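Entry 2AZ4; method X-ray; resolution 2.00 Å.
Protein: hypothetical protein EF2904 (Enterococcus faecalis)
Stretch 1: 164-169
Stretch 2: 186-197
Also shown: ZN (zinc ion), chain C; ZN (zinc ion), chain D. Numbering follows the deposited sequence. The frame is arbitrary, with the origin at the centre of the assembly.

Stretch 1 164-169: PVDHDA
Stretch 2 186-197: YTGDLRLHGHNR

How does stretch 1 first meet stretch 2? Both segments are irregular in these parts, and their nearest CA pair is His167 and Leu190, 4.8 Å apart. Pro164 stays out of reach. Val165, extended at phi/psi -137/150, points its CB toward stretch 2 with chi1 at 110°, between wells. Val165 CG1 lies 3.5 Å from Leu190 CB and 3.3 Å from Asp189 O, an apolar branch suited to this buried spot.

Why does Asp166 dominate the contact? Its phi/psi of -77/120 and t rotamer (chi2 12°) aim the carboxylate into the loop from Arg191 to Asn196, and it loses 135 Å² of the 499 Å² buried in total. Asp166 OD1 accepts from Arg191 NE at 2.9 Å, a salt bridge met near the guanidinium plane, while Asp166 OD2 accepts from Gly194 N at 2.8 Å. The backbone adds Arg191 N to Asp166 O at 2.9 Å, beside a CA-H...O contact from Leu190 CA to Asp166 O at 3.2 Å. Gly194 (-91/-154) suits its place because an ideal CB would sit 1.8 Å from Asp166 OD1, a clash.

What does His167 do if its CB points away? The residue is extended at -154/165, with chi1 t and chi2 47°, and His167 NE2 lies 2.2 Å from the chain C zinc. Asp189 (chi1 m, chi2 1°) binds that ion through OD2 at 2.4 Å and reaches the chain D zinc with the same OD2 at 2.2 Å. Asp189 CB lies over the imidazole face, 3.4 Å from the His167 ring centroid.

How does the contact end? Arg191, p at chi1 and then extended through t, t and -177°, runs past Asp168 (-77/-4, chi1 p), whose CA lies over one guanidinium face, 3.5 Å from Arg191 NH2. Ala169 makes no contact.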

# COMPACT_ATOMS: atom_id res chain seq x y z
N PRO A 164 9.62 6.77 -8.12
CA PRO A 164 8.22 6.35 -8.27
C PRO A 164 8.12 5.04 -9.02
O PRO A 164 8.86 4.78 -9.99
CB PRO A 164 7.58 7.48 -9.08
CG PRO A 164 8.75 8.06 -9.88
CD PRO A 164 9.89 8.00 -8.90
N VAL A 165 7.19 4.22 -8.57
CA VAL A 165 6.97 2.92 -9.12
C VAL A 165 5.46 2.70 -9.25
O VAL A 165 4.70 3.27 -8.47
CB VAL A 165 7.71 1.94 -8.20
CG1 VAL A 165 6.79 1.05 -7.39
CG2 VAL A 165 8.90 1.30 -8.90
N ASP A 166 5.04 1.91 -10.24
CA ASP A 166 3.62 1.66 -10.50
C ASP A 166 3.12 0.63 -9.46
O ASP A 166 3.67 -0.47 -9.33
CB ASP A 166 3.51 1.18 -11.97
CG ASP A 166 2.17 0.55 -12.35
OD1 ASP A 166 1.18 0.63 -11.58
OD2 ASP A 166 2.13 -0.08 -13.46
N HIS A 167 2.12 1.03 -8.68
CA HIS A 167 1.49 0.15 -7.67
C HIS A 167 0.05 0.67 -7.47
O HIS A 167 -0.27 1.77 -7.91
CB HIS A 167 2.34 0.14 -6.37
CG HIS A 167 1.86 -0.82 -5.32
ND1 HIS A 167 1.52 -2.13 -5.59
CD2 HIS A 167 1.70 -0.66 -3.98
CE1 HIS A 167 1.14 -2.72 -4.47
NE2 HIS A 167 1.25 -1.86 -3.48
N ASP A 168 -0.82 -0.11 -6.86
CA ASP A 168 -2.19 0.34 -6.66
C ASP A 168 -2.33 1.35 -5.50
O ASP A 168 -3.43 1.83 -5.26
CB ASP A 168 -3.18 -0.84 -6.53
CG ASP A 168 -2.86 -1.75 -5.36
OD1 ASP A 168 -1.74 -1.65 -4.85
OD2 ASP A 168 -3.73 -2.57 -4.93
N ALA A 169 -1.24 1.63 -4.76
CA ALA A 169 -1.19 2.78 -3.86
C ALA A 169 -0.55 3.91 -4.65
O ALA A 169 0.59 3.76 -5.12
CB ALA A 169 -0.36 2.51 -2.60
N TYR A 186 15.80 -1.47 -3.31
CA TYR A 186 14.64 -2.01 -2.64
C TYR A 186 13.43 -1.66 -3.50
O TYR A 186 13.18 -0.50 -3.73
CB TYR A 186 14.50 -1.35 -1.27
CG TYR A 186 13.21 -1.70 -0.56
CD1 TYR A 186 12.85 -3.03 -0.31
CD2 TYR A 186 12.33 -0.69 -0.16
CE1 TYR A 186 11.66 -3.35 0.36
CE2 TYR A 186 11.13 -0.99 0.49
CZ TYR A 186 10.81 -2.31 0.75
OH TYR A 186 9.64 -2.61 1.41
N THR A 187 12.71 -2.66 -3.99
CA THR A 187 11.65 -2.40 -4.98
C THR A 187 10.39 -1.78 -4.38
O THR A 187 9.62 -1.13 -5.09
CB THR A 187 11.21 -3.68 -5.76
OG1 THR A 187 10.71 -4.66 -4.84
CG2 THR A 187 12.36 -4.25 -6.55
N GLY A 188 10.18 -2.02 -3.09
CA GLY A 188 8.87 -1.80 -2.48
C GLY A 188 7.93 -2.78 -3.14
O GLY A 188 8.35 -3.86 -3.57
N ASP A 189 6.65 -2.40 -3.21
CA ASP A 189 5.66 -3.14 -3.98
C ASP A 189 5.51 -2.48 -5.34
O ASP A 189 5.55 -1.25 -5.42
CB ASP A 189 4.31 -3.06 -3.28
CG ASP A 189 4.22 -3.92 -2.06
OD1 ASP A 189 5.20 -4.60 -1.68
OD2 ASP A 189 3.14 -3.93 -1.47
N LEU A 190 5.31 -3.29 -6.39
CA LEU A 190 5.26 -2.79 -7.77
C LEU A 190 4.69 -3.74 -8.83
O LEU A 190 4.58 -4.93 -8.62
CB LEU A 190 6.61 -2.29 -8.28
CG LEU A 190 7.99 -2.94 -8.11
CD1 LEU A 190 8.07 -4.42 -7.75
CD2 LEU A 190 8.90 -2.59 -9.25
N ARG A 191 4.36 -3.17 -9.98
CA ARG A 191 3.72 -3.93 -11.06
C ARG A 191 4.04 -3.26 -12.38
O ARG A 191 4.64 -2.18 -12.40
CB ARG A 191 2.19 -3.99 -10.85
CG ARG A 191 1.53 -2.60 -10.84
CD ARG A 191 0.01 -2.67 -10.71
NE ARG A 191 -0.58 -1.35 -10.49
CZ ARG A 191 -1.88 -1.12 -10.29
NH1 ARG A 191 -2.74 -2.12 -10.26
NH2 ARG A 191 -2.31 0.11 -10.11
N LEU A 192 3.63 -3.88 -13.48
CA LEU A 192 3.84 -3.34 -14.82
C LEU A 192 2.53 -3.20 -15.61
O LEU A 192 2.55 -2.95 -16.83
CB LEU A 192 4.80 -4.27 -15.59
CG LEU A 192 6.31 -4.06 -15.36
CD1 LEU A 192 7.13 -5.13 -16.07
CD2 LEU A 192 6.72 -2.66 -15.85
N HIS A 193 1.39 -3.37 -14.93
CA HIS A 193 0.09 -3.28 -15.59
C HIS A 193 -0.84 -2.19 -15.00
O HIS A 193 -2.05 -2.23 -15.19
CB HIS A 193 -0.60 -4.65 -15.59
CG HIS A 193 -1.01 -5.11 -14.23
ND1 HIS A 193 -0.18 -5.81 -13.39
CD2 HIS A 193 -2.18 -4.97 -13.55
CE1 HIS A 193 -0.81 -6.09 -12.26
NE2 HIS A 193 -2.03 -5.59 -12.34
N GLY A 194 -0.28 -1.23 -14.27
CA GLY A 194 -1.08 -0.19 -13.60
C GLY A 194 -1.31 1.06 -14.43
O GLY A 194 -1.30 1.01 -15.67
N HIS A 195 -1.54 2.18 -13.75
CA HIS A 195 -1.80 3.45 -14.39
C HIS A 195 -0.55 4.00 -15.07
O HIS A 195 -0.65 4.70 -16.07
CB HIS A 195 -2.30 4.50 -13.38
CG HIS A 195 -3.43 4.01 -12.51
ND1 HIS A 195 -4.72 3.91 -12.97
CD2 HIS A 195 -3.45 3.59 -11.22
CE1 HIS A 195 -5.49 3.45 -12.00
NE2 HIS A 195 -4.74 3.23 -10.93
N ASN A 196 0.61 3.69 -14.51
CA ASN A 196 1.84 4.28 -15.00
C ASN A 196 2.94 3.23 -15.16
O ASN A 196 3.93 3.27 -14.45
CB ASN A 196 2.31 5.39 -14.04
CG ASN A 196 1.29 6.54 -13.90
OD1 ASN A 196 1.11 7.36 -14.83
ND2 ASN A 196 0.66 6.65 -12.72
N ARG A 197 2.75 2.28 -16.08
CA ARG A 197 3.74 1.20 -16.27
C ARG A 197 5.17 1.74 -16.55
O ARG A 197 6.18 1.14 -16.15
CB ARG A 197 3.25 0.20 -17.32
CG ARG A 197 4.03 0.09 -18.62
CD ARG A 197 3.39 -0.93 -19.56
NE ARG A 197 4.40 -1.67 -20.33
CZ ARG A 197 4.71 -2.96 -20.12
NH1 ARG A 197 5.64 -3.52 -20.88
NH2 ARG A 197 4.08 -3.69 -19.20
ZN ZN C . 1.26 -2.45 -1.33
ZN ZN D . 2.93 -4.92 0.54
O HOH W 1 0.04 -4.26 -1.59
O HOH W 2 1.00 -3.60 0.66
O HOH W 3 1.31 -6.34 -0.36